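Local structure of acyl-CoA dehydrogenase (Slackia heliotrinireducens, 4RM7) at residues E370-V373 against V374-A377; Y239-L242 against E243-R246. The protein is an acyl-CoA dehydrogenase by family, built from an N-terminal helical domain, a middle beta domain and a C-terminal helical domain, and forms a four-chain assembly. All blocks are in the same frame, centred on the assembly; numbering follows the deposited sequence.

Contact 1 (E370-V373 against V374-A377); sequences EVMV and VIAA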
ATOM      1  N   GLU A 370      -3.364   5.477 -15.549  1.00 45.15           N
ATOM      2  CA  GLU A 370      -3.471   4.371 -16.479  1.00 44.13           C
ATOM      3  C   GLU A 370      -2.915   4.736 -17.857  1.00 46.44           C
ATOM      4  O   GLU A 370      -2.324   3.904 -18.544  1.00 52.44           O
ATOM      5  CB  GLU A 370      -4.942   3.929 -16.585  1.00 44.40           C
ATOM      6  CG  GLU A 370      -5.527   3.297 -15.283  1.00 62.78           C
ATOM      7  CD  GLU A 370      -5.728   4.286 -14.106  1.00 88.89           C
ATOM      8  OE1 GLU A 370      -6.012   5.488 -14.334  1.00 85.90           O
ATOM      9  OE2 GLU A 370      -5.608   3.846 -12.938  1.00 85.77           O
ATOM     10  N   VAL A 371      -3.098   5.987 -18.254  1.00 44.59           N
ATOM     11  CA  VAL A 371      -2.531   6.476 -19.502  1.00 43.42           C
ATOM     12  C   VAL A 371      -0.994   6.638 -19.389  1.00 46.81           C
ATOM     13  O   VAL A 371      -0.262   6.391 -20.346  1.00 45.73           O
ATOM     14  CB  VAL A 371      -3.224   7.818 -19.928  1.00 47.16           C
ATOM     15  CG1 VAL A 371      -2.443   8.559 -20.973  1.00 38.72           C
ATOM     16  CG2 VAL A 371      -4.611   7.536 -20.451  1.00 40.96           C
HETATM   17  N   MSE A 372      -0.497   7.025 -18.219  1.00 49.07           N
HETATM   18  CA  MSE A 372       0.947   7.134 -18.019  1.00 36.60           C
HETATM   19  C   MSE A 372       1.631   5.766 -18.113  1.00 46.89           C
HETATM   20  O   MSE A 372       2.714   5.656 -18.680  1.00 56.30           O
HETATM   21  CB  MSE A 372       1.266   7.796 -16.678  1.00 36.25           C
HETATM   22  CG  MSE A 372       0.756   9.231 -16.541  1.00 38.94           C
HETATM   23 SE   MSE A 372       1.288  10.450 -18.013  0.72 52.26          SE
HETATM   24  CE  MSE A 372      -0.449  10.659 -18.840  1.00 37.09           C
ATOM     25  N   VAL A 373       0.997   4.723 -17.586  1.00 48.94           N
ATOM     26  CA  VAL A 373       1.525   3.363 -17.741  1.00 42.64           C
ATOM     27  C   VAL A 373       1.687   2.973 -19.207  1.00 43.07           C
ATOM     28  O   VAL A 373       2.691   2.410 -19.596  1.00 41.75           O
ATOM     29  CB  VAL A 373       0.627   2.336 -17.051  1.00 40.80           C
ATOM     30  CG1 VAL A 373       0.935   0.940 -17.553  1.00 39.90           C
ATOM     31  CG2 VAL A 373       0.799   2.417 -15.542  1.00 35.35           C
ATOM     32  N   VAL A 374       0.695   3.299 -20.022  1.00 50.63           N
ATOM     33  CA  VAL A 374       0.711   2.951 -21.438  1.00 51.88           C
ATOM     34  C   VAL A 374       1.808   3.730 -22.189  1.00 53.29           C
ATOM     35  O   VAL A 374       2.452   3.210 -23.081  1.00 68.74           O
ATOM     36  CB  VAL A 374      -0.702   3.203 -22.068  1.00 46.17           C
ATOM     37  CG1 VAL A 374      -0.657   3.159 -23.559  1.00 37.78           C
ATOM     38  CG2 VAL A 374      -1.685   2.168 -21.562  1.00 41.92           C
ATOM     39  N   ILE A 375       2.024   4.975 -21.800  1.00 53.77           N
ATOM     40  CA  ILE A 375       3.072   5.815 -22.362  1.00 52.02           C
ATOM     41  C   ILE A 375       4.478   5.389 -21.907  1.00 53.75           C
ATOM     42  O   ILE A 375       5.431   5.414 -22.678  1.00 64.95           O
ATOM     43  CB  ILE A 375       2.839   7.290 -21.949  1.00 50.56           C
ATOM     44  CG1 ILE A 375       1.597   7.851 -22.639  1.00 50.84           C
ATOM     45  CG2 ILE A 375       4.080   8.170 -22.200  1.00 38.71           C
ATOM     46  CD1 ILE A 375       1.174   9.184 -22.037  1.00 49.33           C
ATOM     47  N   ALA A 376       4.594   5.000 -20.642  1.00 48.04           N
ATOM     48  CA  ALA A 376       5.897   4.802 -20.020  1.00 48.26           C
ATOM     49  C   ALA A 376       6.543   3.441 -20.302  1.00 53.86           C
ATOM     50  O   ALA A 376       7.770   3.351 -20.431  1.00 48.29           O
ATOM     51  CB  ALA A 376       5.785   5.007 -18.516  1.00 33.18           C
ATOM     52  N   ALA A 377       5.741   2.383 -20.379  1.00 57.46           N
ATOM     53  CA  ALA A 377       6.312   1.040 -20.463  1.00 54.07           C
ATOM     54  C   ALA A 377       7.185   0.842 -21.716  1.00 52.08           C
ATOM     55  O   ALA A 377       8.280   0.284 -21.602  1.00 50.91           O
ATOM     56  CB  ALA A 377       5.219  -0.007 -20.399  1.00 56.37           C
TER
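Val-373 O is gripped from two successive residues of the next turn of helix 369-386: Ala-377 N donates the main bond, 3.1 Å long with an N-H...O angle of 157°, and Ala-376 N adds a weak one at 3.4 Å. The same Ala-376 N–H group also reaches back to Met-372 O, 2.8 Å from the nitrogen, so it is shared between two neighbouring carbonyls. Ile-375 N bonds to Val-371 O at 3.1 Å, and a weak bond from Val-374 N to Glu-370 O completes the ladder.

On the side-chain level the contact turns on Ile-375. Its CG1 stands beside the backbone N (chi1 -69°), which turns the branch back over the preceding turn, where the extended ethyl end places CD1 3.8 Å from Val-371 CG1. The two branched chains meet at a slant. Selenomethionine Met-372, brought round by the bends at chi2 and chi3, reaches the same CD1 next to Val-371 CG1: its CE lies 3.9 Å from Ile-375 CD1, the two side chains running alongside and pointing the same way. Glu-370 leaves this cluster altogether; its carboxylate makes a salt bridge with Lys-287 of the third subunit and also bonds to Gln-339 there. Val-373, Ala-376 and Ala-377 pack against Thr-289 and Gln-285 of the second subunit. The chemistry is thus divided by position: i to i+4 backbone bonds hold the turns together, methyl groups meet along one flank, and the charged end of Glu-370 is spent on the tetramer interface.

Contact 2 (Y239-L242 against E243-R246); sequences YSLL and EYGR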
ATOM      1  N   TYR A 239       0.588  17.312 -28.642  1.00 63.23           N
ATOM      2  CA  TYR A 239       0.928  16.337 -27.625  1.00 58.67           C
ATOM      3  C   TYR A 239       2.161  16.748 -26.803  1.00 56.31           C
ATOM      4  O   TYR A 239       2.187  16.591 -25.578  1.00 61.73           O
ATOM      5  CB  TYR A 239       1.148  14.969 -28.273  1.00 69.66           C
ATOM      6  CG  TYR A 239       0.989  13.876 -27.267  1.00 85.17           C
ATOM      7  CD1 TYR A 239      -0.272  13.377 -26.966  1.00 95.53           C
ATOM      8  CD2 TYR A 239       2.093  13.377 -26.561  1.00 88.15           C
ATOM      9  CE1 TYR A 239      -0.435  12.389 -26.013  1.00103.02           C
ATOM     10  CE2 TYR A 239       1.941  12.387 -25.603  1.00 94.33           C
ATOM     11  CZ  TYR A 239       0.672  11.898 -25.341  1.00101.19           C
ATOM     12  OH  TYR A 239       0.489  10.921 -24.405  1.00103.82           O
ATOM     13  N   SER A 240       3.184  17.268 -27.473  1.00 54.97           N
ATOM     14  CA  SER A 240       4.334  17.814 -26.765  1.00 51.74           C
ATOM     15  C   SER A 240       3.917  18.927 -25.826  1.00 52.27           C
ATOM     16  O   SER A 240       4.348  18.962 -24.675  1.00 62.46           O
ATOM     17  CB  SER A 240       5.380  18.334 -27.739  1.00 51.46           C
ATOM     18  OG  SER A 240       5.892  17.262 -28.501  1.00 66.98           O
ATOM     19  N   LEU A 241       3.075  19.835 -26.308  1.00 44.52           N
ATOM     20  CA  LEU A 241       2.667  20.957 -25.477  1.00 47.79           C
ATOM     21  C   LEU A 241       1.908  20.514 -24.221  1.00 48.37           C
ATOM     22  O   LEU A 241       2.090  21.087 -23.144  1.00 46.96           O
ATOM     23  CB  LEU A 241       1.830  21.924 -26.291  1.00 57.14           C
ATOM     24  CG  LEU A 241       2.757  22.707 -27.211  1.00 65.88           C
ATOM     25  CD1 LEU A 241       1.980  23.303 -28.352  1.00 72.52           C
ATOM     26  CD2 LEU A 241       3.468  23.784 -26.419  1.00 61.94           C
ATOM     27  N   LEU A 242       1.087  19.477 -24.355  1.00 46.71           N
ATOM     28  CA  LEU A 242       0.317  18.976 -23.230  1.00 48.06           C
ATOM     29  C   LEU A 242       1.210  18.346 -22.148  1.00 52.07           C
ATOM     30  O   LEU A 242       0.808  18.243 -20.997  1.00 55.50           O
ATOM     31  CB  LEU A 242      -0.720  17.966 -23.710  1.00 52.10           C
ATOM     32  CG  LEU A 242      -1.703  18.534 -24.730  1.00 56.82           C
ATOM     33  CD1 LEU A 242      -2.679  17.472 -25.177  1.00 63.10           C
ATOM     34  CD2 LEU A 242      -2.429  19.716 -24.131  1.00 55.53           C
ATOM     35  N   GLU A 243       2.425  17.938 -22.497  1.00 49.89           N
ATOM     36  CA  GLU A 243       3.337  17.483 -21.459  1.00 47.60           C
ATOM     37  C   GLU A 243       3.704  18.618 -20.487  1.00 55.06           C
ATOM     38  O   GLU A 243       3.770  18.404 -19.279  1.00 55.73           O
ATOM     39  CB  GLU A 243       4.579  16.868 -22.079  1.00 49.15           C
ATOM     40  CG  GLU A 243       4.265  15.549 -22.782  1.00 57.09           C
ATOM     41  CD  GLU A 243       5.501  14.839 -23.298  1.00 73.66           C
ATOM     42  OE1 GLU A 243       6.445  14.636 -22.504  1.00 72.48           O
ATOM     43  OE2 GLU A 243       5.522  14.472 -24.497  1.00 85.04           O
ATOM     44  N   TYR A 244       3.917  19.825 -20.995  1.00 57.98           N
ATOM     45  CA  TYR A 244       4.081  20.968 -20.108  1.00 56.59           C
ATOM     46  C   TYR A 244       2.913  21.044 -19.133  1.00 56.30           C
ATOM     47  O   TYR A 244       3.093  21.327 -17.952  1.00 63.50           O
ATOM     48  CB  TYR A 244       4.179  22.274 -20.897  1.00 57.73           C
ATOM     49  CG  TYR A 244       5.410  22.384 -21.751  1.00 61.50           C
ATOM     50  CD1 TYR A 244       6.621  22.733 -21.198  1.00 58.59           C
ATOM     51  CD2 TYR A 244       5.360  22.127 -23.112  1.00 66.26           C
ATOM     52  CE1 TYR A 244       7.759  22.825 -21.976  1.00 60.44           C
ATOM     53  CE2 TYR A 244       6.493  22.219 -23.906  1.00 67.12           C
ATOM     54  CZ  TYR A 244       7.689  22.575 -23.333  1.00 66.10           C
ATOM     55  OH  TYR A 244       8.822  22.680 -24.106  1.00 66.71           O
ATOM     56  N   GLY A 245       1.710  20.779 -19.624  1.00 46.36           N
ATOM     57  CA  GLY A 245       0.534  20.839 -18.771  1.00 43.25           C
ATOM     58  C   GLY A 245       0.625  19.857 -17.614  1.00 44.56           C
ATOM     59  O   GLY A 245       0.127  20.120 -16.526  1.00 44.13           O
ATOM     60  N   ARG A 246       1.275  18.718 -17.843  1.00 43.23           N
ATOM     61  CA  ARG A 246       1.474  17.741 -16.791  1.00 37.60           C
ATOM     62  C   ARG A 246       2.468  18.252 -15.752  1.00 40.31           C
ATOM     63  O   ARG A 246       2.274  18.041 -14.556  1.00 44.18           O
ATOM     64  CB  ARG A 246       1.954  16.417 -17.366  1.00 37.96           C
ATOM     65  CG  ARG A 246       0.939  15.781 -18.250  1.00 40.94           C
ATOM     66  CD  ARG A 246       1.292  14.397 -18.630  1.00 40.40           C
ATOM     67  NE  ARG A 246       0.348  13.934 -19.638  1.00 50.19           N
ATOM     68  CZ  ARG A 246       0.693  13.483 -20.833  1.00 56.83           C
ATOM     69  NH1 ARG A 246       1.970  13.405 -21.174  1.00 69.11           N
ATOM     70  NH2 ARG A 246      -0.244  13.101 -21.679  1.00 65.35           N
TER
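Glu-243 N bonds to two carbonyls of the preceding turn, Ser-240 O at 3.1 Å and, weakly, Tyr-239 O at 3.4 Å. The Ser-240 bond is of the i to i+3 kind, its donor standing well above the carbonyl plane. Three residues on, Arg-246 N makes an i to i+4 bond to Leu-242 O (3.2 Å) and a weak i to i+3 bond to Glu-243 O.

Among the polar side chains, Tyr-239 holds CG anti to its own N (chi1 -159°); the ring stands out from the helix and leans towards its C-terminal end. This brings OH to the edge of the Arg-246 guanidinium, 3.6 Å from NH2, with the two planes 66° apart; this is proximity, and the bond made by Arg-246 NE goes to Asp-366 O. The Glu-243 carboxylate passes obliquely by the same ring, OE2 4.1 Å from Tyr-239 CD2.

Apolar contact is confined to Leu-241 CD2 and Tyr-244 CD2, 4.2 Å apart, while Leu-241 O lies at the edge of the tyrosine ring.

The two flanks of helix 234-270 face different neighbours: Leu-241 and Tyr-244 pack on helix 90-103, whereas Glu-243 and Arg-246 lie against helix 316-341.

How the contacts relate
Along the chain, contact 2 comes first, near the start of the long helix 234-270, and contact 1 follows more than a hundred residues later in the last helix, 369-386. Each joins adjacent turns of its own helix, so neither closes a long loop, and the two neither nest nor cross. Helices 282-311, 316-341 and 351-362 intervene in sequence. In space the contacts meet, their centres about 15 Å apart: Ile-375 CD1 packs against the Tyr-239 hydroxyl, and Met-372 CE lies 3.5 Å from Arg-246 NE. Together they tie the first and last helices of the C-terminal domain, with helix 316-341 touching both.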